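Local coordinates for sortase family protein (Streptococcus agalactiae, PDB 4D7W), which probably acts as a class C sortase, a cysteine transpeptidase that takes part in assembly of the type 2B pilus of group B Streptococcus, at residues 3-8 / 72-77; 49-54 / 77-82; 66-71 / 125-130; 84-89 / 110-115. All coordinates share one frame; numbering follows the deposited sequence.

Contact 1: residues 3-8 / 72-77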
loop_
_atom_site.group_PDB
_atom_site.type_symbol
_atom_site.label_atom_id
_atom_site.label_comp_id
_atom_site.label_asym_id
_atom_site.label_seq_id
_atom_site.Cartn_x
_atom_site.Cartn_y
_atom_site.Cartn_z
ATOM N N ARG A 3 -2.738 4.083 17.929
ATOM C CA ARG A 3 -2.364 5.451 18.279
ATOM C C ARG A 3 -1.717 6.176 17.092
ATOM O O ARG A 3 -1.861 7.393 16.941
ATOM C CB ARG A 3 -1.413 5.462 19.483
ATOM C CG ARG A 3 -1.032 6.858 19.961
ATOM C CD ARG A 3 -0.149 6.833 21.209
ATOM N NE ARG A 3 1.164 6.228 20.974
ATOM C CZ ARG A 3 2.201 6.856 20.420
ATOM N NH1 ARG A 3 2.088 8.117 20.026
ATOM N NH2 ARG A 3 3.354 6.218 20.252
ATOM N N ALA A 4 -0.994 5.427 16.260
ATOM C CA ALA A 4 -0.397 5.995 15.060
ATOM C C ALA A 4 -1.504 6.531 14.159
ATOM O O ALA A 4 -1.397 7.619 13.558
ATOM C CB ALA A 4 0.445 4.952 14.334
ATOM N N ILE A 5 -2.588 5.775 14.077
ATOM C CA ILE A 5 -3.672 6.175 13.195
ATOM C C ILE A 5 -4.384 7.391 13.773
ATOM O O ILE A 5 -4.668 8.348 13.053
ATOM C CB ILE A 5 -4.663 5.029 12.953
ATOM C CG1 ILE A 5 -3.961 3.894 12.193
ATOM C CG2 ILE A 5 -5.873 5.530 12.177
ATOM C CD1 ILE A 5 -4.841 2.702 11.896
ATOM N N MET A 6 -4.653 7.364 15.073
ATOM C CA MET A 6 -5.281 8.507 15.738
ATOM C C MET A 6 -4.470 9.786 15.552
ATOM O O MET A 6 -5.023 10.828 15.207
ATOM C CB MET A 6 -5.471 8.230 17.231
ATOM C CG MET A 6 -6.535 7.184 17.535
ATOM S SD MET A 6 -6.963 7.079 19.290
ATOM C CE MET A 6 -5.422 6.488 20.003
ATOM N N ASP A 7 -3.160 9.697 15.782
ATOM C CA ASP A 7 -2.254 10.836 15.613
ATOM C C ASP A 7 -2.252 11.359 14.179
ATOM O O ASP A 7 -2.192 12.564 13.939
ATOM C CB ASP A 7 -0.824 10.455 16.011
ATOM C CG ASP A 7 -0.672 10.211 17.505
ATOM O OD1 ASP A 7 -1.494 10.736 18.289
ATOM O OD2 ASP A 7 0.279 9.494 17.891
ATOM N N TYR A 8 -2.285 10.440 13.228
ATOM C CA TYR A 8 -2.322 10.806 11.823
ATOM C C TYR A 8 -3.617 11.529 11.482
ATOM O O TYR A 8 -3.606 12.579 10.833
ATOM C CB TYR A 8 -2.174 9.571 10.949
ATOM C CG TYR A 8 -2.325 9.853 9.469
ATOM C CD1 TYR A 8 -1.228 10.181 8.683
ATOM C CD2 TYR A 8 -3.579 9.778 8.858
ATOM C CE1 TYR A 8 -1.373 10.431 7.328
ATOM C CE2 TYR A 8 -3.734 10.021 7.506
ATOM C CZ TYR A 8 -2.638 10.353 6.746
ATOM O OH TYR A 8 -2.815 10.607 5.399
ATOM N N ASN A 72 -10.970 -7.853 9.863
ATOM C CA ASN A 72 -10.822 -6.963 11.019
ATOM C C ASN A 72 -9.427 -6.365 11.180
ATOM O O ASN A 72 -8.857 -6.329 12.285
ATOM C CB ASN A 72 -11.206 -7.708 12.297
ATOM C CG ASN A 72 -12.576 -8.353 12.200
ATOM O OD1 ASN A 72 -12.695 -9.571 12.029
ATOM N ND2 ASN A 72 -13.622 -7.537 12.299
ATOM N N ILE A 73 -8.891 -5.893 10.066
ATOM C CA ILE A 73 -7.606 -5.235 10.056
ATOM C C ILE A 73 -7.783 -3.748 9.797
ATOM O O ILE A 73 -8.482 -3.335 8.863
ATOM C CB ILE A 73 -6.672 -5.834 8.978
ATOM C CG1 ILE A 73 -6.295 -7.278 9.321
ATOM C CG2 ILE A 73 -5.434 -4.961 8.800
ATOM C CD1 ILE A 73 -5.515 -7.441 10.631
ATOM N N LYS A 74 -7.145 -2.945 10.635
ATOM C CA LYS A 74 -7.007 -1.523 10.385
ATOM C C LYS A 74 -5.610 -1.163 10.865
ATOM O O LYS A 74 -5.340 -1.200 12.066
ATOM C CB LYS A 74 -8.083 -0.712 11.109
ATOM C CG LYS A 74 -8.102 0.751 10.687
ATOM C CD LYS A 74 -9.234 1.540 11.347
ATOM C CE LYS A 74 -8.763 2.272 12.609
ATOM N NZ LYS A 74 -9.622 3.452 12.963
ATOM N N LEU A 75 -4.714 -0.875 9.926
ATOM C CA LEU A 75 -3.302 -0.648 10.246
ATOM C C LEU A 75 -2.748 0.545 9.502
ATOM O O LEU A 75 -3.179 0.839 8.376
ATOM C CB LEU A 75 -2.455 -1.876 9.905
ATOM C CG LEU A 75 -2.614 -3.149 10.728
ATOM C CD1 LEU A 75 -1.939 -4.306 10.007
ATOM C CD2 LEU A 75 -2.010 -2.964 12.098
ATOM N N PRO A 76 -1.779 1.231 10.122
ATOM C CA PRO A 76 -1.085 2.350 9.471
ATOM C C PRO A 76 -0.149 1.872 8.364
ATOM O O PRO A 76 0.479 0.819 8.508
ATOM C CB PRO A 76 -0.301 3.001 10.624
ATOM C CG PRO A 76 -0.118 1.893 11.641
ATOM C CD PRO A 76 -1.353 1.031 11.524
ATOM N N LEU A 77 -0.079 2.637 7.277
ATOM C CA LEU A 77 0.764 2.355 6.111
ATOM C C LEU A 77 2.000 3.222 6.114
ATOM O O LEU A 77 1.871 4.441 6.160
ATOM C CB LEU A 77 0.020 2.640 4.799
ATOM C CG LEU A 77 -1.090 1.715 4.349
ATOM C CD1 LEU A 77 -1.654 2.238 3.032
ATOM C CD2 LEU A 77 -0.548 0.304 4.190
#

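Contact 2: residues 49-54 / 77-82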
loop_
_atom_site.group_PDB
_atom_site.type_symbol
_atom_site.label_atom_id
_atom_site.label_comp_id
_atom_site.label_asym_id
_atom_site.label_seq_id
_atom_site.Cartn_x
_atom_site.Cartn_y
_atom_site.Cartn_z
ATOM N N LEU A 49 14.684 9.885 -2.207
ATOM C CA LEU A 49 14.385 11.159 -1.542
ATOM C C LEU A 49 13.050 11.749 -1.995
ATOM O O LEU A 49 12.286 12.259 -1.182
ATOM C CB LEU A 49 15.500 12.185 -1.800
ATOM C CG LEU A 49 16.766 12.183 -0.932
ATOM C CD1 LEU A 49 17.271 10.762 -0.676
ATOM C CD2 LEU A 49 17.863 13.023 -1.576
ATOM N N ASP A 50 12.784 11.716 -3.298
ATOM C CA ASP A 50 11.501 12.190 -3.800
ATOM C C ASP A 50 10.366 11.368 -3.188
ATOM O O ASP A 50 9.367 11.902 -2.694
ATOM C CB ASP A 50 11.440 12.099 -5.327
ATOM C CG ASP A 50 10.149 12.706 -5.899
ATOM O OD1 ASP A 50 9.514 13.550 -5.213
ATOM O OD2 ASP A 50 9.775 12.348 -7.042
ATOM N N TYR A 51 10.531 10.053 -3.234
ATOM C CA TYR A 51 9.550 9.127 -2.669
ATOM C C TYR A 51 9.241 9.445 -1.203
ATOM O O TYR A 51 8.082 9.551 -0.824
ATOM C CB TYR A 51 10.061 7.697 -2.820
ATOM C CG TYR A 51 9.293 6.650 -2.033
ATOM C CD1 TYR A 51 7.960 6.393 -2.302
ATOM C CD2 TYR A 51 9.911 5.902 -1.045
ATOM C CE1 TYR A 51 7.248 5.430 -1.598
ATOM C CE2 TYR A 51 9.197 4.926 -0.324
ATOM C CZ TYR A 51 7.875 4.701 -0.611
ATOM O OH TYR A 51 7.158 3.750 0.085
ATOM N N ASN A 52 10.271 9.629 -0.382
ATOM C CA ASN A 52 10.038 9.892 1.034
ATOM C C ASN A 52 9.271 11.183 1.307
ATOM O O ASN A 52 8.631 11.321 2.352
ATOM C CB ASN A 52 11.364 9.911 1.798
ATOM C CG ASN A 52 11.952 8.525 1.957
ATOM O OD1 ASN A 52 11.229 7.528 1.922
ATOM N ND2 ASN A 52 13.264 8.453 2.138
ATOM N N SER A 53 9.322 12.120 0.367
ATOM C CA SER A 53 8.595 13.376 0.510
ATOM C C SER A 53 7.145 13.255 0.067
ATOM O O SER A 53 6.371 14.198 0.239
ATOM C CB SER A 53 9.267 14.479 -0.309
ATOM O OG SER A 53 9.027 14.276 -1.698
ATOM N N GLN A 54 6.775 12.136 -0.562
ATOM C CA GLN A 54 5.411 12.029 -1.078
ATOM C C GLN A 54 4.484 11.564 0.033
ATOM O O GLN A 54 4.856 10.704 0.817
ATOM C CB GLN A 54 5.341 11.069 -2.284
ATOM C CG GLN A 54 6.171 11.527 -3.480
ATOM C CD GLN A 54 5.588 12.771 -4.156
ATOM O OE1 GLN A 54 4.413 13.081 -3.979
ATOM N NE2 GLN A 54 6.407 13.478 -4.926
ATOM N N LEU A 77 -0.079 2.637 7.277
ATOM C CA LEU A 77 0.764 2.355 6.111
ATOM C C LEU A 77 2.000 3.222 6.114
ATOM O O LEU A 77 1.871 4.441 6.160
ATOM C CB LEU A 77 0.020 2.640 4.799
ATOM C CG LEU A 77 -1.090 1.715 4.349
ATOM C CD1 LEU A 77 -1.654 2.238 3.032
ATOM C CD2 LEU A 77 -0.548 0.304 4.190
ATOM N N TYR A 78 3.185 2.630 6.010
ATOM C CA TYR A 78 4.403 3.436 6.009
ATOM C C TYR A 78 5.181 3.367 4.689
ATOM O O TYR A 78 5.075 2.396 3.942
ATOM C CB TYR A 78 5.304 3.009 7.178
ATOM C CG TYR A 78 4.758 3.419 8.536
ATOM C CD1 TYR A 78 3.849 2.617 9.208
ATOM C CD2 TYR A 78 5.140 4.622 9.135
ATOM C CE1 TYR A 78 3.337 2.984 10.447
ATOM C CE2 TYR A 78 4.623 5.002 10.366
ATOM C CZ TYR A 78 3.724 4.169 11.013
ATOM O OH TYR A 78 3.203 4.517 12.226
ATOM N N HIS A 79 5.977 4.405 4.418
ATOM C CA HIS A 79 6.974 4.360 3.353
ATOM C C HIS A 79 7.921 3.175 3.531
ATOM O O HIS A 79 8.451 2.959 4.617
ATOM C CB HIS A 79 7.817 5.646 3.316
ATOM C CG HIS A 79 7.078 6.866 2.832
ATOM N ND1 HIS A 79 6.232 7.594 3.638
ATOM C CD2 HIS A 79 7.081 7.495 1.632
ATOM C CE1 HIS A 79 5.743 8.620 2.959
ATOM N NE2 HIS A 79 6.240 8.582 1.737
ATOM N N GLY A 80 8.146 2.418 2.462
ATOM C CA GLY A 80 9.200 1.418 2.461
ATOM C C GLY A 80 8.802 0.172 3.225
ATOM O O GLY A 80 7.728 0.111 3.810
ATOM N N THR A 81 9.669 -0.831 3.218
ATOM C CA THR A 81 9.345 -2.115 3.839
ATOM C C THR A 81 10.444 -2.587 4.779
ATOM O O THR A 81 10.738 -3.778 4.854
ATOM C CB THR A 81 9.108 -3.187 2.777
ATOM O OG1 THR A 81 10.187 -3.148 1.844
ATOM C CG2 THR A 81 7.823 -2.903 2.022
ATOM N N SER A 82 11.045 -1.647 5.501
ATOM C CA SER A 82 12.077 -1.970 6.483
ATOM C C SER A 82 11.530 -2.880 7.584
ATOM O O SER A 82 10.317 -2.932 7.808
ATOM C CB SER A 82 12.639 -0.684 7.090
ATOM O OG SER A 82 11.604 0.085 7.678
#

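Contact 3: residues 66-71 / 125-130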
loop_
_atom_site.group_PDB
_atom_site.type_symbol
_atom_site.label_atom_id
_atom_site.label_comp_id
_atom_site.label_asym_id
_atom_site.label_seq_id
_atom_site.Cartn_x
_atom_site.Cartn_y
_atom_site.Cartn_z
ATOM N N ILE A 66 -4.806 1.317 6.103
ATOM C CA ILE A 66 -5.573 0.379 5.302
ATOM C C ILE A 66 -6.624 -0.307 6.170
ATOM O O ILE A 66 -6.393 -0.574 7.349
ATOM C CB ILE A 66 -4.669 -0.677 4.646
ATOM C CG1 ILE A 66 -5.485 -1.596 3.736
ATOM C CG2 ILE A 66 -3.912 -1.469 5.709
ATOM C CD1 ILE A 66 -4.641 -2.655 3.049
ATOM N N SER A 67 -7.781 -0.573 5.572
ATOM C CA SER A 67 -8.911 -1.195 6.267
ATOM C C SER A 67 -9.394 -2.401 5.492
ATOM O O SER A 67 -9.701 -2.292 4.300
ATOM C CB SER A 67 -10.072 -0.214 6.434
ATOM O OG SER A 67 -9.727 0.843 7.298
ATOM N N ILE A 68 -9.466 -3.539 6.172
ATOM C CA ILE A 68 -9.910 -4.783 5.562
ATOM C C ILE A 68 -10.955 -5.418 6.458
ATOM O O ILE A 68 -10.655 -6.375 7.192
ATOM C CB ILE A 68 -8.749 -5.761 5.345
ATOM C CG1 ILE A 68 -7.536 -5.018 4.785
ATOM C CG2 ILE A 68 -9.175 -6.899 4.424
ATOM C CD1 ILE A 68 -6.346 -5.904 4.561
ATOM N N PRO A 69 -12.181 -4.878 6.404
ATOM C CA PRO A 69 -13.326 -5.222 7.254
ATOM C C PRO A 69 -13.539 -6.712 7.399
ATOM O O PRO A 69 -13.896 -7.161 8.480
ATOM C CB PRO A 69 -14.504 -4.580 6.518
ATOM C CG PRO A 69 -13.899 -3.371 5.883
ATOM C CD PRO A 69 -12.517 -3.805 5.447
ATOM N N LYS A 70 -13.326 -7.468 6.329
ATOM C CA LYS A 70 -13.619 -8.888 6.376
ATOM C C LYS A 70 -12.757 -9.621 7.411
ATOM O O LYS A 70 -13.225 -10.561 8.054
ATOM C CB LYS A 70 -13.439 -9.520 4.998
ATOM C CG LYS A 70 -13.963 -10.941 4.958
ATOM C CD LYS A 70 -13.724 -11.606 3.621
ATOM C CE LYS A 70 -14.457 -12.935 3.546
ATOM N NZ LYS A 70 -14.146 -13.649 2.279
ATOM N N ILE A 71 -11.511 -9.186 7.585
ATOM C CA ILE A 71 -10.611 -9.848 8.523
ATOM C C ILE A 71 -10.218 -8.937 9.683
ATOM O O ILE A 71 -9.253 -9.217 10.395
ATOM C CB ILE A 71 -9.332 -10.350 7.821
ATOM C CG1 ILE A 71 -8.548 -9.167 7.228
ATOM C CG2 ILE A 71 -9.677 -11.366 6.745
ATOM C CD1 ILE A 71 -7.348 -9.573 6.394
ATOM N N ASP A 125 -5.252 -14.880 3.696
ATOM C CA ASP A 125 -5.782 -15.988 2.927
ATOM C C ASP A 125 -7.310 -16.083 3.009
ATOM O O ASP A 125 -7.921 -16.829 2.257
ATOM C CB ASP A 125 -5.143 -17.309 3.391
ATOM C CG ASP A 125 -5.367 -17.590 4.867
ATOM O OD1 ASP A 125 -5.404 -16.649 5.681
ATOM O OD2 ASP A 125 -5.501 -18.767 5.219
ATOM N N LYS A 126 -7.931 -15.350 3.924
ATOM C CA LYS A 126 -9.389 -15.411 4.038
ATOM C C LYS A 126 -10.072 -14.576 2.939
ATOM O O LYS A 126 -11.262 -14.743 2.660
ATOM C CB LYS A 126 -9.854 -14.947 5.425
ATOM C CG LYS A 126 -9.319 -15.767 6.615
ATOM C CD LYS A 126 -9.779 -17.208 6.576
ATOM C CE LYS A 126 -9.455 -17.946 7.892
ATOM N NZ LYS A 126 -7.992 -18.008 8.198
ATOM N N LEU A 127 -9.315 -13.674 2.319
ATOM C CA LEU A 127 -9.851 -12.834 1.250
ATOM C C LEU A 127 -10.169 -13.625 -0.001
ATOM O O LEU A 127 -9.463 -14.574 -0.355
ATOM C CB LEU A 127 -8.872 -11.721 0.901
ATOM C CG LEU A 127 -8.639 -10.693 2.006
ATOM C CD1 LEU A 127 -7.708 -9.593 1.525
ATOM C CD2 LEU A 127 -9.968 -10.111 2.444
ATOM N N LYS A 128 -11.220 -13.197 -0.687
ATOM C CA LYS A 128 -11.766 -13.920 -1.827
ATOM C C LYS A 128 -12.019 -12.945 -2.985
ATOM O O LYS A 128 -12.196 -11.750 -2.747
ATOM C CB LYS A 128 -13.055 -14.615 -1.404
ATOM C CG LYS A 128 -13.455 -15.788 -2.245
ATOM C CD LYS A 128 -14.564 -16.570 -1.548
ATOM C CE LYS A 128 -14.220 -16.848 -0.087
ATOM N NZ LYS A 128 -15.285 -17.652 0.583
ATOM N N VAL A 129 -12.024 -13.431 -4.227
ATOM C CA VAL A 129 -12.413 -12.556 -5.347
ATOM C C VAL A 129 -13.748 -11.878 -5.021
ATOM O O VAL A 129 -14.675 -12.518 -4.515
ATOM C CB VAL A 129 -12.547 -13.327 -6.686
ATOM C CG1 VAL A 129 -13.045 -12.394 -7.791
ATOM C CG2 VAL A 129 -11.235 -13.958 -7.084
ATOM N N GLY A 130 -13.837 -10.578 -5.285
ATOM C CA GLY A 130 -15.027 -9.824 -4.931
ATOM C C GLY A 130 -14.969 -9.025 -3.636
ATOM O O GLY A 130 -15.694 -8.046 -3.484
#

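Contact 4: residues 84-89 / 110-115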
loop_
_atom_site.group_PDB
_atom_site.type_symbol
_atom_site.label_atom_id
_atom_site.label_comp_id
_atom_site.label_asym_id
_atom_site.label_seq_id
_atom_site.Cartn_x
_atom_site.Cartn_y
_atom_site.Cartn_z
ATOM N N LYS A 84 11.793 -2.516 10.702
ATOM C CA LYS A 84 11.178 -1.601 11.661
ATOM C C LYS A 84 9.698 -1.369 11.325
ATOM O O LYS A 84 8.826 -1.482 12.195
ATOM C CB LYS A 84 11.939 -0.269 11.681
ATOM C CG LYS A 84 11.437 0.754 12.689
ATOM C CD LYS A 84 12.097 2.106 12.437
ATOM C CE LYS A 84 11.702 3.147 13.479
ATOM N NZ LYS A 84 12.251 4.503 13.160
ATOM N N VAL A 85 9.422 -1.046 10.061
ATOM C CA VAL A 85 8.043 -0.850 9.624
ATOM C C VAL A 85 7.216 -2.129 9.751
ATOM O O VAL A 85 6.106 -2.117 10.301
ATOM C CB VAL A 85 7.958 -0.351 8.162
ATOM C CG1 VAL A 85 6.519 -0.452 7.656
ATOM C CG2 VAL A 85 8.437 1.081 8.054
ATOM N N LEU A 86 7.748 -3.241 9.260
ATOM C CA LEU A 86 6.930 -4.452 9.164
ATOM C C LEU A 86 6.697 -5.137 10.522
ATOM O O LEU A 86 5.793 -5.960 10.652
ATOM C CB LEU A 86 7.551 -5.444 8.168
ATOM C CG LEU A 86 7.578 -5.047 6.678
ATOM C CD1 LEU A 86 8.226 -6.152 5.848
ATOM C CD2 LEU A 86 6.189 -4.695 6.119
ATOM N N GLN A 87 7.480 -4.786 11.540
ATOM C CA GLN A 87 7.285 -5.415 12.841
ATOM C C GLN A 87 5.934 -5.044 13.461
ATOM O O GLN A 87 5.382 -5.823 14.227
ATOM C CB GLN A 87 8.437 -5.068 13.788
ATOM C CG GLN A 87 9.703 -5.870 13.481
ATOM C CD GLN A 87 10.893 -5.502 14.360
ATOM O OE1 GLN A 87 10.807 -4.609 15.209
ATOM N NE2 GLN A 87 12.016 -6.188 14.152
ATOM N N THR A 88 5.377 -3.886 13.111
ATOM C CA THR A 88 4.093 -3.477 13.688
ATOM C C THR A 88 3.082 -2.902 12.694
ATOM O O THR A 88 1.935 -2.627 13.060
ATOM C CB THR A 88 4.294 -2.415 14.782
ATOM O OG1 THR A 88 4.854 -1.227 14.197
ATOM C CG2 THR A 88 5.211 -2.945 15.875
ATOM N N SER A 89 3.497 -2.699 11.447
ATOM C CA SER A 89 2.626 -2.031 10.491
ATOM C C SER A 89 2.735 -2.615 9.103
ATOM O O SER A 89 3.418 -3.610 8.885
ATOM C CB SER A 89 2.945 -0.542 10.440
ATOM O OG SER A 89 2.793 0.029 11.724
ATOM N N SER A 110 2.959 -4.519 1.724
ATOM C CA SER A 110 3.535 -5.748 2.283
ATOM C C SER A 110 3.399 -5.808 3.808
ATOM O O SER A 110 3.532 -4.795 4.506
ATOM C CB SER A 110 5.004 -5.844 1.875
ATOM O OG SER A 110 5.612 -7.028 2.356
ATOM N N GLY A 111 3.132 -7.003 4.330
ATOM C CA GLY A 111 2.991 -7.160 5.761
ATOM C C GLY A 111 3.341 -8.585 6.153
ATOM O O GLY A 111 3.042 -9.538 5.411
ATOM N N HIS A 112 3.988 -8.725 7.305
ATOM C CA HIS A 112 4.346 -10.048 7.837
ATOM C C HIS A 112 3.124 -10.941 7.989
ATOM O O HIS A 112 2.015 -10.465 8.232
ATOM C CB HIS A 112 5.052 -9.929 9.186
ATOM C CG HIS A 112 6.499 -9.575 9.081
ATOM N ND1 HIS A 112 7.168 -8.876 10.064
ATOM C CD2 HIS A 112 7.411 -9.834 8.116
ATOM C CE1 HIS A 112 8.429 -8.710 9.705
ATOM N NE2 HIS A 112 8.602 -9.285 8.527
ATOM N N ARG A 113 3.332 -12.243 7.837
ATOM C CA ARG A 113 2.251 -13.193 8.006
ATOM C C ARG A 113 2.205 -13.496 9.494
ATOM O O ARG A 113 2.532 -14.601 9.947
ATOM C CB ARG A 113 2.478 -14.444 7.146
ATOM C CG ARG A 113 1.297 -15.407 7.049
ATOM C CD ARG A 113 0.221 -14.921 6.085
ATOM N NE ARG A 113 -0.917 -15.843 6.061
ATOM C CZ ARG A 113 -1.012 -16.915 5.278
ATOM N NH1 ARG A 113 -0.024 -17.230 4.454
ATOM N NH2 ARG A 113 -2.093 -17.685 5.325
ATOM N N GLY A 114 1.846 -12.473 10.257
ATOM C CA GLY A 114 1.782 -12.586 11.700
ATOM C C GLY A 114 3.125 -12.526 12.406
ATOM O O GLY A 114 4.151 -12.983 11.888
ATOM N N LEU A 115 3.109 -11.935 13.594
ATOM C CA LEU A 115 4.230 -11.994 14.522
ATOM C C LEU A 115 3.665 -12.340 15.896
ATOM O O LEU A 115 2.447 -12.297 16.087
ATOM C CB LEU A 115 5.007 -10.673 14.546
ATOM C CG LEU A 115 5.960 -10.438 13.369
ATOM C CD1 LEU A 115 6.730 -9.147 13.562
ATOM C CD2 LEU A 115 6.913 -11.617 13.202
HETATM O O HOH W 1 4.172 -6.297 8.610
#

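Contact 1: residues 3-8 / 72-77
I5, from the first turns of helix 3-13, drives its long branch across P76 on strand 73-79, the two side chains crossing at about a right angle. CG1 lies anti to the carbonyl carbon of I5 (chi1 -65°) and the chain continues straight, which carries CD1 out to the strand. There I5 CD1 settles on the peptide link ahead of the proline, 3.8 Å from both L75 C and P76 N, and 3.9 Å from P76 CD. A4, one residue earlier, meets the next ring carbon: A4 CB stands 4.1 Å from P76 CG, so the two helix side chains share one pyrrolidine. K74 reaches in from further back along the strand. Its aliphatic chain, extended through chi2 and bent at chi3, lays CG and CE alongside I5 CD1, each 4.0 Å away from that methyl. Y65 of the neighbouring strand 62-68 touches both I5 and K74 and extends the apolar patch. The axes of the helix and strand segments pass 7.9 Å apart at 63°, so the helix lies slantwise across the strand. Further along the helix, Y8 OH bonds to L138 N, a second link to the sortase barrel. Every contact across the pair is carbon packing or methyl against backbone; the salt bridge R3 NH1 to D7 OD2 stays within the helix, and R3 is poorly ordered. The N-terminal helix is therefore held against this strand by shape and by burial of I5 against P76, with A4 and K74 at the margins, without directional bonds between the two segments.

Contact 2: residues 49-54 / 77-82
H79, near the end of strand 73-79 in the sortase beta-barrel, sets its ring against the side chain of Y51 and the carbonyls at the C-terminal end of helix 45-52, tying a helix from outside the barrel to its sheet. The aromatic part is a T-shaped pair: the H79 edge points at one face of Y51, with centroids 4.9 Å apart and planes at 67°. H79 CD2 makes the touch, 3.7 Å from Y51 CZ and displaced toward the rim of the tyrosine ring. Y51 CG is anti to its backbone N (chi1 168°), which sends the phenol out from the helix to the strand.

Two hydrogen bonds flank the rings. G80 N donates to Y51 OH at 2.9 Å from the edge of the phenol, near its plane, and the same hydroxyl bonds to H92 ND1. H79 NE2 donates to Q54 O, and H79 ND1 bonds to the carbonyl G61 O; with carbonyls at both nitrogens, a protonated imidazole is plausible. At the margin N52 OD1 lies 4.1 Å from H79 CB. The bond from H79 NE2 to Q54 O is short, 2.7 Å, and lies in both the imidazole plane and the carbonyl plane, though bent, 135° at the hydrogen.

Contact 3: residues 66-71 / 125-130
K70 and L127 carry most of this contact, in which the turn of the beta-hairpin formed by strands 62-68 and 73-79 of the sortase barrel packs against the loop leading into strand 132-137. K70 starts with CG anti to its backbone N (chi1 -170°) and stays fully extended, so its chain runs past L127 to bring NZ to the loop backbone. K70 NZ donates to K126 O at 3.1 Å, arriving tilted 23° from the carbonyl plane. The same ammonium forms a salt bridge with D131, whose carboxylate also accepts from K128 N; the acid thus joins the lysine to the loop it reaches. K128 lies obliquely beside the K70 tip, the two NZ atoms 4.5 Å apart, a like-charge approach that D131 would be expected to offset.

L127 works beneath this polar layer. L127 CD2 turns toward the hairpin and meets I68 CG2 at 3.9 Å, the two side chains crossing at about a right angle. W133, F121 and L171 touch I68 as well, so this methyl pair belongs to the apolar interior. I71 closes the apolar side with its short branch, lying near L127 and against the foot of K126. The turn that presents K70 and I71 is itself held by I71 N donating to I68 O, and I71 CG2 rests on K126 CB, 3.8 Å apart.

Contact 4: residues 84-89 / 110-115
L86, from the short helix 83-86, packs closely on H112, whereas Q87 and L115 meet thinly at the surface. On the tight side L86 CB sits over one face of the H112 ring, 3.9 Å from its centroid and only 19° off the normal, a CH-pi contact displaced toward CE1. The two side chains cross at about a right angle. L86 CG is anti to the carbonyl carbon (chi1 -67°), and the fork beyond it spreads along the partner segment: L86 CD1 lies 4.1 Å from H112 NE2, while L86 CD2 is modelled 3.1 Å from S110 O, unusually short and doubtful in detail.

One water bridges the two backbones. It donates to L86 O at 2.6 Å and to S89 O at 2.8 Å, and accepts from H112 N at 2.8 Å. Toward solvent the packing thins to L115 CD1, which rests 3.6 Å from Q87 O.

The Ser-Gly-His-Arg-Gly sequence around H112 resembles the segment that carries the active-site histidine in sortases, and R113 bonds to C174 O. Apolar cover on one imidazole face, with water tying down the backbone N of H112, is consistent with helix 83-86 and the loop after it together restraining where this histidine stands.

Overall arrangement
Strand 73-79 connects most of the set: contacts 1 and 2 lie along it with centres about 16 Å apart, sharing L77 and touching through A4 and Y78. Strand 62-68, its antiparallel neighbour, leads into contact 3, centre to centre about 17 Å from contact 1 and about 25 Å from contact 2, with contacts 2 and 3 on opposite sides of the chain's centre. Helix 83-86 follows the strand, so contact 4 comes after contacts 1 and 2, while its residues fall between the segments of contact 3. A long, weak ion pair between R113 and D125 links contacts 3 and 4. Contacts 1 and 2 thus bring helices 3-13 and 45-52 against strand 73-79; contact 4 sets helix 83-86 on the same sheet.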